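Local structure of glutathione transferase lambda1 (Populus trichocarpa, 4PQH) at residues Q40-T45 with D94-I99. The protein probably catalyses glutathione conjugation to electrophilic halide compounds, and binds glutathione as a monomeric Lambda-class plant transferase of the GST fold. Residues are numbered along the deposited sequence; the frame is centred on the assembly and turned at random.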
ATOM      1  N   GLN A  40       1.307   4.456   0.079  1.00 12.44           N
ATOM      2  CA  GLN A  40       1.705   3.740   1.282  1.00 12.21           C
ATOM      3  C   GLN A  40       2.041   2.286   0.978  1.00 12.98           C
ATOM      4  O   GLN A  40       2.963   1.738   1.574  1.00 12.93           O
ATOM      5  CB  GLN A  40       0.613   3.820   2.346  1.00 11.46           C
ATOM      6  CG  GLN A  40       1.092   3.421   3.735  1.00 12.76           C
ATOM      7  CD  GLN A  40      -0.042   3.335   4.737  1.00 12.27           C
ATOM      8  OE1 GLN A  40      -1.200   3.625   4.406  1.00 14.89           O
ATOM      9  NE2 GLN A  40       0.277   2.951   5.969  1.00 13.63           N
ATOM     10  N   ARG A  41       1.314   1.654   0.056  1.00 13.44           N
ATOM     11  CA  ARG A  41       1.652   0.288  -0.370  1.00 13.16           C
ATOM     12  C   ARG A  41       3.115   0.172  -0.744  1.00 12.38           C
ATOM     13  O   ARG A  41       3.802  -0.777  -0.353  1.00 11.63           O
ATOM     14  CB  ARG A  41       0.841  -0.098  -1.606  1.00 11.26           C
ATOM     15  CG  ARG A  41      -0.630  -0.382  -1.364  1.00 11.68           C
ATOM     16  CD  ARG A  41      -1.304  -0.733  -2.687  1.00 13.33           C
ATOM     17  NE  ARG A  41      -2.641  -1.305  -2.522  1.00 13.30           N
ATOM     18  CZ  ARG A  41      -3.591  -1.287  -3.453  1.00 12.62           C
ATOM     19  NH1 ARG A  41      -3.374  -0.700  -4.625  1.00 14.66           N
ATOM     20  NH2 ARG A  41      -4.759  -1.860  -3.206  1.00 14.14           N
ATOM     21  N   VAL A  42       3.594   1.144  -1.501  1.00 13.93           N
ATOM     22  CA  VAL A  42       4.939   1.082  -2.051  1.00 13.54           C
ATOM     23  C   VAL A  42       5.971   1.454  -0.989  1.00 13.82           C
ATOM     24  O   VAL A  42       7.050   0.864  -0.905  1.00 13.24           O
ATOM     25  CB  VAL A  42       5.071   1.991  -3.302  1.00 14.42           C
ATOM     26  CG1 VAL A  42       6.363   1.691  -4.029  1.00 15.40           C
ATOM     27  CG2 VAL A  42       3.893   1.754  -4.251  1.00 15.32           C
ATOM     28  N   TRP A  43       5.615   2.420  -0.156  1.00 13.33           N
ATOM     29  CA  TRP A  43       6.441   2.820   0.971  1.00 12.70           C
ATOM     30  C   TRP A  43       6.647   1.633   1.935  1.00 11.66           C
ATOM     31  O   TRP A  43       7.769   1.376   2.401  1.00 11.75           O
ATOM     32  CB  TRP A  43       5.762   3.997   1.663  1.00 13.39           C
ATOM     33  CG  TRP A  43       6.476   4.604   2.824  1.00 14.33           C
ATOM     34  CD1 TRP A  43       7.709   4.281   3.319  1.00 14.72           C
ATOM     35  CD2 TRP A  43       5.976   5.662   3.646  1.00 14.58           C
ATOM     36  NE1 TRP A  43       8.003   5.085   4.404  1.00 14.80           N
ATOM     37  CE2 TRP A  43       6.951   5.936   4.622  1.00 15.82           C
ATOM     38  CE3 TRP A  43       4.794   6.411   3.642  1.00 15.45           C
ATOM     39  CZ2 TRP A  43       6.777   6.922   5.595  1.00 16.55           C
ATOM     40  CZ3 TRP A  43       4.621   7.389   4.610  1.00 16.76           C
ATOM     41  CH2 TRP A  43       5.608   7.635   5.571  1.00 17.41           C
ATOM     42  N   ILE A  44       5.572   0.903   2.232  1.00 11.62           N
ATOM     43  CA  ILE A  44       5.673  -0.296   3.072  1.00 10.91           C
ATOM     44  C   ILE A  44       6.608  -1.312   2.432  1.00 10.98           C
ATOM     45  O   ILE A  44       7.435  -1.919   3.118  1.00 11.52           O
ATOM     46  CB  ILE A  44       4.298  -0.963   3.310  1.00 11.37           C
ATOM     47  CG1 ILE A  44       3.364  -0.044   4.096  1.00 10.97           C
ATOM     48  CG2 ILE A  44       4.495  -2.277   4.069  1.00 11.44           C
ATOM     49  CD1 ILE A  44       1.901  -0.408   3.924  1.00 11.55           C
ATOM     50  N   THR A  45       6.492  -1.511   1.126  1.00 11.09           N
ATOM     51  CA  THR A  45       7.348  -2.473   0.425  1.00 11.63           C
ATOM     52  C   THR A  45       8.822  -2.114   0.567  1.00 11.68           C
ATOM     53  O   THR A  45       9.650  -2.955   0.924  1.00 11.58           O
ATOM     54  CB  THR A  45       6.943  -2.611  -1.048  1.00 11.13           C
ATOM     55  OG1 THR A  45       5.575  -3.031  -1.111  1.00 11.88           O
ATOM     56  CG2 THR A  45       7.806  -3.667  -1.742  1.00 11.49           C
ATOM     57  N   ASP A  94       1.653  -2.643  -9.515  1.00 17.88           N
ATOM     58  CA  ASP A  94       2.794  -2.928 -10.373  1.00 17.13           C
ATOM     59  C   ASP A  94       4.086  -2.622  -9.624  1.00 16.70           C
ATOM     60  O   ASP A  94       5.048  -3.394  -9.686  1.00 15.48           O
ATOM     61  CB  ASP A  94       2.737  -2.103 -11.661  1.00 21.71           C
ATOM     62  CG  ASP A  94       1.663  -2.578 -12.611  1.00 28.11           C
ATOM     63  OD1 ASP A  94       1.136  -3.693 -12.408  1.00 30.12           O
ATOM     64  OD2 ASP A  94       1.357  -1.840 -13.571  1.00 32.41           O
ATOM     65  N   LEU A  95       4.100  -1.505  -8.903  1.00 15.68           N
ATOM     66  CA  LEU A  95       5.308  -1.040  -8.228  1.00 15.41           C
ATOM     67  C   LEU A  95       5.749  -1.915  -7.065  1.00 14.90           C
ATOM     68  O   LEU A  95       6.945  -2.121  -6.876  1.00 15.64           O
ATOM     69  CB  LEU A  95       5.141   0.399  -7.746  1.00 15.30           C
ATOM     70  CG  LEU A  95       5.096   1.459  -8.843  1.00 15.81           C
ATOM     71  CD1 LEU A  95       5.042   2.834  -8.206  1.00 17.51           C
ATOM     72  CD2 LEU A  95       6.327   1.308  -9.717  1.00 17.28           C
ATOM     73  N   ILE A  96       4.810  -2.409  -6.267  1.00 14.05           N
ATOM     74  CA  ILE A  96       5.216  -3.285  -5.172  1.00 13.33           C
ATOM     75  C   ILE A  96       5.820  -4.576  -5.737  1.00 14.18           C
ATOM     76  O   ILE A  96       6.811  -5.084  -5.203  1.00 13.63           O
ATOM     77  CB  ILE A  96       4.089  -3.531  -4.135  1.00 14.62           C
ATOM     78  CG1 ILE A  96       2.960  -4.381  -4.720  1.00 14.88           C
ATOM     79  CG2 ILE A  96       3.586  -2.201  -3.570  1.00 15.81           C
ATOM     80  CD1 ILE A  96       1.798  -4.601  -3.746  1.00 14.95           C
ATOM     81  N   LYS A  97       5.269  -5.088  -6.833  1.00 13.58           N
ATOM     82  CA  LYS A  97       5.858  -6.255  -7.492  1.00 15.43           C
ATOM     83  C   LYS A  97       7.231  -5.936  -8.080  1.00 14.03           C
ATOM     84  O   LYS A  97       8.171  -6.735  -7.965  1.00 15.69           O
ATOM     85  CB  LYS A  97       4.923  -6.804  -8.573  1.00 16.30           C
ATOM     86  CG  LYS A  97       3.645  -7.427  -8.039  1.00 19.22           C
ATOM     87  CD  LYS A  97       2.761  -7.889  -9.182  1.00 23.37           C
ATOM     88  CE  LYS A  97       1.470  -8.505  -8.674  1.00 27.00           C
ATOM     89  NZ  LYS A  97       0.520  -8.761  -9.790  1.00 28.60           N
ATOM     90  N   TYR A  98       7.355  -4.757  -8.677  1.00 14.94           N
ATOM     91  CA  TYR A  98       8.600  -4.331  -9.292  1.00 15.95           C
ATOM     92  C   TYR A  98       9.715  -4.165  -8.261  1.00 15.28           C
ATOM     93  O   TYR A  98      10.820  -4.683  -8.447  1.00 16.52           O
ATOM     94  CB  TYR A  98       8.385  -3.030 -10.078  1.00 16.99           C
ATOM     95  CG  TYR A  98       9.656  -2.542 -10.729  1.00 18.02           C
ATOM     96  CD1 TYR A  98      10.034  -2.997 -11.985  1.00 19.84           C
ATOM     97  CD2 TYR A  98      10.491  -1.644 -10.076  1.00 19.85           C
ATOM     98  CE1 TYR A  98      11.208  -2.561 -12.572  1.00 21.54           C
ATOM     99  CE2 TYR A  98      11.657  -1.207 -10.651  1.00 22.59           C
ATOM    100  CZ  TYR A  98      12.012  -1.662 -11.900  1.00 23.63           C
ATOM    101  OH  TYR A  98      13.175  -1.214 -12.477  1.00 26.28           O
ATOM    102  N   ILE A  99       9.432  -3.458  -7.173  1.00 14.56           N
ATOM    103  CA  ILE A  99      10.431  -3.275  -6.128  1.00 14.05           C
ATOM    104  C   ILE A  99      10.847  -4.618  -5.536  1.00 14.36           C
ATOM    105  O   ILE A  99      12.034  -4.872  -5.313  1.00 15.10           O
ATOM    106  CB  ILE A  99       9.940  -2.307  -5.029  1.00 14.13           C
ATOM    107  CG1 ILE A  99       9.924  -0.882  -5.586  1.00 15.43           C
ATOM    108  CG2 ILE A  99      10.841  -2.399  -3.791  1.00 15.53           C
ATOM    109  CD1 ILE A  99       9.375   0.142  -4.633  1.00 16.26           C
TER
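Ile96 pushes its CG2 methyl into the groove between Arg41, Val42 and Thr45 of the facing helix. CG2 lies anti to its own carbonyl carbon, while CG1 takes the crowded position between the backbone N and the carbonyl carbon (chi1 69°). Ile96 CG2 sits 3.3 Å from Thr45 OG1 and 3.5 Å from Arg41 O. Both oxygens are engaged within their own helix: Thr45 OG1, beside its backbone N, donates a 3.0 Å bond to Arg41 O. Thr45 N reaches the same carbonyl from the opposite face of its plane. The hydroxyl meets the Ile96 methyl by van der Waals contact. No hydrogen bond joins the two segments. Thr45 CG2 touches Ile99 CG2 at 3.9 Å. An alanine at Thr45 would probably leave a gap beside Ile96 and Ile99 and cost Arg41 O its side-chain donor. Val42 CG2 packs 4.0 Å from both Leu95 CB and Ile96 CG2. Val42 CG1 meets Ile99 CD1 at 3.4 Å, tighter than usual, with the side chains at about a right angle. The Arg41 chain, extended from CG to NE, leads away. Its NE bonds to Ala174 O and its NH1 to OG of Ser92, a glutathione-binding residue. The axes of segments 40-45 and 94-99 approach to 9.0 Å and run nearly parallel, at 12°. This buried pairing of helices 37-48 and 92-102 belongs to the thioredoxin-like N-terminal domain of the GST fold.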